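Long-range contacts in probable glutamine-binding lipoprotein GlnH (GLNBP) (Mycobacterium tuberculosis, PDB 6H20), which binds amino acids, aspartate in particular, as a solute-binding lipoprotein, and probably signals their presence to protein kinase G in the control of glutamate metabolism: residues 52-57 with 113-118; 28-33 with 134-139. All coordinates share one frame; numbering follows the deposited sequence.

Contact 1. Residues 52-57 with 113-118; sequences RLIVGL and SQVDIV
Asp116 stands in for a strand's backbone where 113-118 approaches the parallel strand 53-57, in the sheet of one lobe of the two-lobed family 3 solute-binding fold. Only two bridges, Val55 with Ile117 and Gly56 with Val118, join the strands, and Asp116 extends the pairing backwards. Asp116 CB lies 3.5 Å from Ile54 O and 3.7 Å from Leu53 CD1. CG, anti to the carbonyl carbon (chi1 -61°), sits beside the Ile54 N-H and C=O and carries the carboxylate back along the neighbouring strand. There Asp116 OD2 accepts Ile54 N at 2.8 Å through its anti lone pair, in a nearly straight bond (174°). A water donates to OD2 and also to Arg52 O, while OD1 forms a salt bridge with Arg50. Asp116 N gives a bent bond to Ile54 O at 2.9 Å, and Ile117 N reaches the same oxygen only weakly. Gly56 N donates to Ile117 O at 2.8 Å, in the carbonyl plane. Val115 CG1 packs against Gly56 CA at 3.9 Å. On the face of Val55 and Ile117, which helix 77-90 covers in part, Ile117 CD1 meets Leu53 CD2 at 3.8 Å, the side chains crossing at about a right angle. Val118, at the far end, touches the ligand-binding Arg106. With an N-H, a water and Arg50 all stabilising negative charge, Asp116 is probably ionised, its carboxylate fixed in rotation from both oxygens.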
loop_
_atom_site.group_PDB
_atom_site.type_symbol
_atom_site.label_atom_id
_atom_site.label_comp_id
_atom_site.label_asym_id
_atom_site.label_seq_id
_atom_site.Cartn_x
_atom_site.Cartn_y
_atom_site.Cartn_z
ATOM N N ARG A 52 -19.354 9.228 9.670
ATOM C CA ARG A 52 -17.986 8.734 9.738
ATOM C C ARG A 52 -17.507 8.393 8.337
ATOM O O ARG A 52 -18.309 8.089 7.444
ATOM C CB ARG A 52 -17.856 7.504 10.652
ATOM C CG ARG A 52 -18.291 6.187 10.010
ATOM C CD ARG A 52 -19.807 6.087 9.862
ATOM N NE ARG A 52 -20.231 4.706 9.640
ATOM C CZ ARG A 52 -21.438 4.358 9.201
ATOM N NH1 ARG A 52 -22.342 5.295 8.937
ATOM N NH2 ARG A 52 -21.740 3.077 9.027
ATOM N N LEU A 53 -16.191 8.457 8.164
ATOM C CA LEU A 53 -15.518 8.012 6.953
ATOM C C LEU A 53 -15.236 6.519 7.069
ATOM O O LEU A 53 -14.688 6.069 8.082
ATOM C CB LEU A 53 -14.196 8.769 6.812
ATOM C CG LEU A 53 -13.297 8.449 5.618
ATOM C CD1 LEU A 53 -13.948 8.972 4.335
ATOM C CD2 LEU A 53 -11.898 9.054 5.794
ATOM N N ILE A 54 -15.629 5.752 6.053
ATOM C CA ILE A 54 -15.421 4.303 6.049
ATOM C C ILE A 54 -14.189 4.007 5.206
ATOM O O ILE A 54 -14.151 4.319 4.007
ATOM C CB ILE A 54 -16.657 3.553 5.536
ATOM C CG1 ILE A 54 -17.869 3.906 6.404
ATOM C CG2 ILE A 54 -16.399 2.047 5.526
ATOM C CD1 ILE A 54 -19.198 3.437 5.839
ATOM N N VAL A 55 -13.176 3.414 5.848
ATOM C CA VAL A 55 -11.833 3.280 5.295
ATOM C C VAL A 55 -11.511 1.801 5.150
ATOM O O VAL A 55 -11.590 1.050 6.125
ATOM C CB VAL A 55 -10.802 3.947 6.221
ATOM C CG1 VAL A 55 -9.380 3.778 5.670
ATOM C CG2 VAL A 55 -11.129 5.422 6.418
ATOM N N GLY A 56 -11.089 1.403 3.950
ATOM C CA GLY A 56 -10.668 0.032 3.710
ATOM C C GLY A 56 -9.179 -0.123 3.944
ATOM O O GLY A 56 -8.372 0.640 3.402
ATOM N N LEU A 57 -8.823 -1.109 4.760
ATOM C CA LEU A 57 -7.429 -1.431 5.075
ATOM C C LEU A 57 -7.440 -2.774 5.794
ATOM O O LEU A 57 -8.458 -3.471 5.803
ATOM C CB LEU A 57 -6.750 -0.310 5.869
ATOM C CG LEU A 57 -7.468 0.363 7.045
ATOM C CD1 LEU A 57 -7.745 -0.608 8.200
ATOM C CD2 LEU A 57 -6.647 1.567 7.522
ATOM N N SER A 113 -18.777 0.152 -3.817
ATOM C CA SER A 113 -19.081 1.241 -2.888
ATOM C C SER A 113 -19.238 0.737 -1.455
ATOM O O SER A 113 -20.109 1.187 -0.708
ATOM C CB SER A 113 -20.296 2.053 -3.346
ATOM O OG SER A 113 -20.026 2.668 -4.589
ATOM N N GLN A 114 -18.380 -0.210 -1.064
ATOM C CA GLN A 114 -18.385 -0.739 0.291
ATOM C C GLN A 114 -17.528 0.075 1.253
ATOM O O GLN A 114 -17.645 -0.110 2.467
ATOM C CB GLN A 114 -17.910 -2.193 0.292
ATOM C CG GLN A 114 -18.815 -3.142 -0.471
ATOM C CD GLN A 114 -18.281 -4.559 -0.464
ATOM O OE1 GLN A 114 -17.072 -4.775 -0.430
ATOM N NE2 GLN A 114 -19.182 -5.534 -0.495
ATOM N N VAL A 115 -16.665 0.956 0.738
ATOM C CA VAL A 115 -15.893 1.886 1.550
ATOM C C VAL A 115 -15.865 3.209 0.808
ATOM O O VAL A 115 -16.067 3.267 -0.406
ATOM C CB VAL A 115 -14.443 1.406 1.792
ATOM C CG1 VAL A 115 -14.423 0.080 2.545
ATOM C CG2 VAL A 115 -13.689 1.273 0.472
ATOM N N ASP A 116 -15.603 4.286 1.552
ATOM C CA ASP A 116 -15.398 5.571 0.892
ATOM C C ASP A 116 -14.019 5.631 0.241
ATOM O O ASP A 116 -13.878 6.115 -0.892
ATOM C CB ASP A 116 -15.535 6.717 1.897
ATOM C CG ASP A 116 -16.911 6.786 2.542
ATOM O OD1 ASP A 116 -17.923 6.863 1.807
ATOM O OD2 ASP A 116 -16.986 6.799 3.792
ATOM N N ILE A 117 -12.991 5.179 0.952
ATOM C CA ILE A 117 -11.624 5.212 0.451
ATOM C C ILE A 117 -10.908 3.948 0.898
ATOM O O ILE A 117 -11.280 3.317 1.894
ATOM C CB ILE A 117 -10.829 6.455 0.921
ATOM C CG1 ILE A 117 -10.654 6.461 2.445
ATOM C CG2 ILE A 117 -11.516 7.742 0.443
ATOM C CD1 ILE A 117 -9.829 7.644 2.967
ATOM N N VAL A 118 -9.892 3.562 0.131
ATOM C CA VAL A 118 -8.928 2.540 0.540
ATOM C C VAL A 118 -7.614 3.260 0.792
ATOM O O VAL A 118 -7.117 3.979 -0.083
ATOM C CB VAL A 118 -8.752 1.462 -0.540
ATOM C CG1 VAL A 118 -7.538 0.576 -0.236
ATOM C CG2 VAL A 118 -10.011 0.598 -0.656
HETATM O O HOH W 1 -19.282 7.316 5.067
#

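Contact 2. Residues 28-33 with 134-139; sequences TASLRP and FSTVYL
This is a small, buried polar contact, bridged by water, between the N-terminal segment 28-33 and the loop that links strands 132-134 and 139-148. No backbone hydrogen bond joins the two directly; a serine hydroxyl does. Ser30 points its CB at the loop, and Ser30 OG, anti to the backbone N (chi1 -174°), donates to Phe134 O at 2.7 Å, in the carbonyl plane and on a lone pair. Phe134, at the start of the loop, lies next to the ligand-binding Arg128. The same hydroxyl is hydrogen-bonded to Asn251 of helix 244-259, whose side chain also holds Thr136 N and Leu31 O. The carbon that carries it, Ser30 CB, rests 3.7 Å from Thr136 CG2. Thr136 turns this methyl to Ser30, while its OG1, between the backbone N and the carbonyl carbon (chi1 56°), bonds to Arg258. At the other end, Val137 CG2 comes within 3.7 Å of Thr28 CB. Between them a water donates to Thr28 O at 2.7 Å and accepts Val137 N at 3.1 Å. Since Ser30 OG spends its proton on Phe134 O, the Asn251 amide must donate to it, so the hydroxyl's orientation is set from two sides.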
loop_
_atom_site.group_PDB
_atom_site.type_symbol
_atom_site.label_atom_id
_atom_site.label_comp_id
_atom_site.label_asym_id
_atom_site.label_seq_id
_atom_site.Cartn_x
_atom_site.Cartn_y
_atom_site.Cartn_z
ATOM N N THR A 28 0.033 8.383 -12.294
ATOM C CA THR A 28 0.044 9.119 -11.034
ATOM C C THR A 28 -0.591 10.503 -11.114
ATOM O O THR A 28 -0.744 11.142 -10.069
ATOM C CB THR A 28 1.460 9.248 -10.475
ATOM O OG1 THR A 28 2.268 10.001 -11.384
ATOM C CG2 THR A 28 2.084 7.865 -10.246
ATOM N N ALA A 29 -0.960 10.985 -12.300
ATOM C CA ALA A 29 -1.629 12.274 -12.402
ATOM C C ALA A 29 -3.086 12.144 -11.974
ATOM O O ALA A 29 -3.790 11.218 -12.393
ATOM C CB ALA A 29 -1.564 12.781 -13.840
ATOM N N SER A 30 -3.542 13.083 -11.141
ATOM C CA SER A 30 -4.878 13.003 -10.557
ATOM C C SER A 30 -5.607 14.338 -10.720
ATOM O O SER A 30 -5.151 15.197 -11.476
ATOM C CB SER A 30 -4.770 12.566 -9.087
ATOM O OG SER A 30 -6.033 12.342 -8.477
ATOM N N LEU A 31 -6.722 14.534 -10.013
ATOM C CA LEU A 31 -7.584 15.692 -10.250
ATOM C C LEU A 31 -7.274 16.836 -9.293
ATOM O O LEU A 31 -7.112 16.634 -8.086
ATOM C CB LEU A 31 -9.047 15.283 -10.084
ATOM C CG LEU A 31 -9.557 14.288 -11.122
ATOM C CD1 LEU A 31 -10.990 13.899 -10.808
ATOM C CD2 LEU A 31 -9.445 14.881 -12.522
ATOM N N ARG A 32 -7.253 18.048 -9.828
ATOM C CA ARG A 32 -6.923 19.211 -9.025
ATOM C C ARG A 32 -7.946 19.384 -7.901
ATOM O O ARG A 32 -9.139 19.144 -8.100
ATOM C CB ARG A 32 -6.945 20.432 -9.946
ATOM C CG ARG A 32 -6.438 21.698 -9.340
ATOM C CD ARG A 32 -6.301 22.757 -10.444
ATOM N NE ARG A 32 -5.263 22.392 -11.404
ATOM C CZ ARG A 32 -3.965 22.623 -11.218
ATOM N NH1 ARG A 32 -3.549 23.226 -10.112
ATOM N NH2 ARG A 32 -3.084 22.256 -12.137
ATOM N N PRO A 33 -7.518 19.783 -6.707
ATOM C CA PRO A 33 -8.472 20.025 -5.618
ATOM C C PRO A 33 -9.426 21.167 -5.944
ATOM O O PRO A 33 -9.185 21.983 -6.833
ATOM C CB PRO A 33 -7.573 20.400 -4.440
ATOM C CG PRO A 33 -6.213 19.852 -4.817
ATOM C CD PRO A 33 -6.117 19.971 -6.284
ATOM N N PHE A 134 -7.834 7.295 -8.129
ATOM C CA PHE A 134 -6.799 7.458 -7.115
ATOM C C PHE A 134 -6.543 8.936 -6.876
ATOM O O PHE A 134 -6.631 9.759 -7.793
ATOM C CB PHE A 134 -5.450 6.863 -7.544
ATOM C CG PHE A 134 -5.430 5.359 -7.617
ATOM C CD1 PHE A 134 -5.245 4.590 -6.468
ATOM C CD2 PHE A 134 -5.553 4.715 -8.835
ATOM C CE1 PHE A 134 -5.202 3.199 -6.537
ATOM C CE2 PHE A 134 -5.522 3.327 -8.917
ATOM C CZ PHE A 134 -5.335 2.565 -7.763
ATOM N N SER A 135 -6.185 9.252 -5.636
ATOM C CA SER A 135 -5.582 10.528 -5.286
ATOM C C SER A 135 -4.191 10.644 -5.900
ATOM O O SER A 135 -3.661 9.708 -6.509
ATOM C CB SER A 135 -5.401 10.625 -3.771
ATOM O OG SER A 135 -4.385 9.729 -3.325
ATOM N N THR A 136 -3.596 11.826 -5.725
ATOM C CA THR A 136 -2.175 11.989 -5.989
ATOM C C THR A 136 -1.354 11.093 -5.054
ATOM O O THR A 136 -1.854 10.517 -4.078
ATOM C CB THR A 136 -1.754 13.442 -5.783
ATOM O OG1 THR A 136 -2.105 13.870 -4.457
ATOM C CG2 THR A 136 -2.422 14.352 -6.825
ATOM N N VAL A 137 -0.060 10.988 -5.357
ATOM C CA VAL A 137 0.811 10.062 -4.632
ATOM C C VAL A 137 1.082 10.591 -3.231
ATOM O O VAL A 137 1.515 11.739 -3.062
ATOM C CB VAL A 137 2.127 9.881 -5.403
ATOM C CG1 VAL A 137 3.112 9.001 -4.614
ATOM C CG2 VAL A 137 1.868 9.328 -6.793
ATOM N N TYR A 138 0.872 9.743 -2.212
ATOM C CA TYR A 138 1.171 10.148 -0.842
ATOM C C TYR A 138 2.412 9.489 -0.247
ATOM O O TYR A 138 2.871 9.914 0.823
ATOM C CB TYR A 138 -0.051 9.956 0.085
ATOM C CG TYR A 138 -0.412 8.522 0.421
ATOM C CD1 TYR A 138 0.193 7.859 1.482
ATOM C CD2 TYR A 138 -1.384 7.848 -0.314
ATOM C CE1 TYR A 138 -0.157 6.554 1.789
ATOM C CE2 TYR A 138 -1.743 6.536 -0.008
ATOM C CZ TYR A 138 -1.106 5.899 1.043
ATOM O OH TYR A 138 -1.458 4.607 1.339
ATOM N N LEU A 139 2.986 8.498 -0.920
ATOM C CA LEU A 139 4.238 7.896 -0.487
ATOM C C LEU A 139 4.744 7.095 -1.669
ATOM O O LEU A 139 3.949 6.447 -2.348
ATOM C CB LEU A 139 3.996 6.953 0.701
ATOM C CG LEU A 139 5.247 6.369 1.362
ATOM C CD1 LEU A 139 6.042 7.464 2.039
ATOM C CD2 LEU A 139 4.844 5.308 2.382
HETATM O O HOH W 2 0.496 12.469 -8.021
HETATM O O HOH W 3 -2.894 9.355 -9.173
#

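Overall arrangement
From the N terminus, the chain first enters contact 2 at 28-33, passes through helices 37-43 and 45-50, and runs into strand 53-57, the first half of contact 1. Helix 77-90, strand 96-100 and helix 106-111 follow before 113-118 closes the inner loop. Segment 134-139 then closes the outer loop, so contact 1 is nested wholly within contact 2. The centres lie about 17 Å apart and the contacts do not touch. Strand 232-240 connects them, pairing with both 117-118 and 132-134. Contact 1 thus joins neighbouring sheet strands, whereas contact 2 ties the N-terminal segment 28-33, which pairs in parallel with 284-285 near the C terminus, to the loop between strands 132-134 and 139-148, beside helix 244-259.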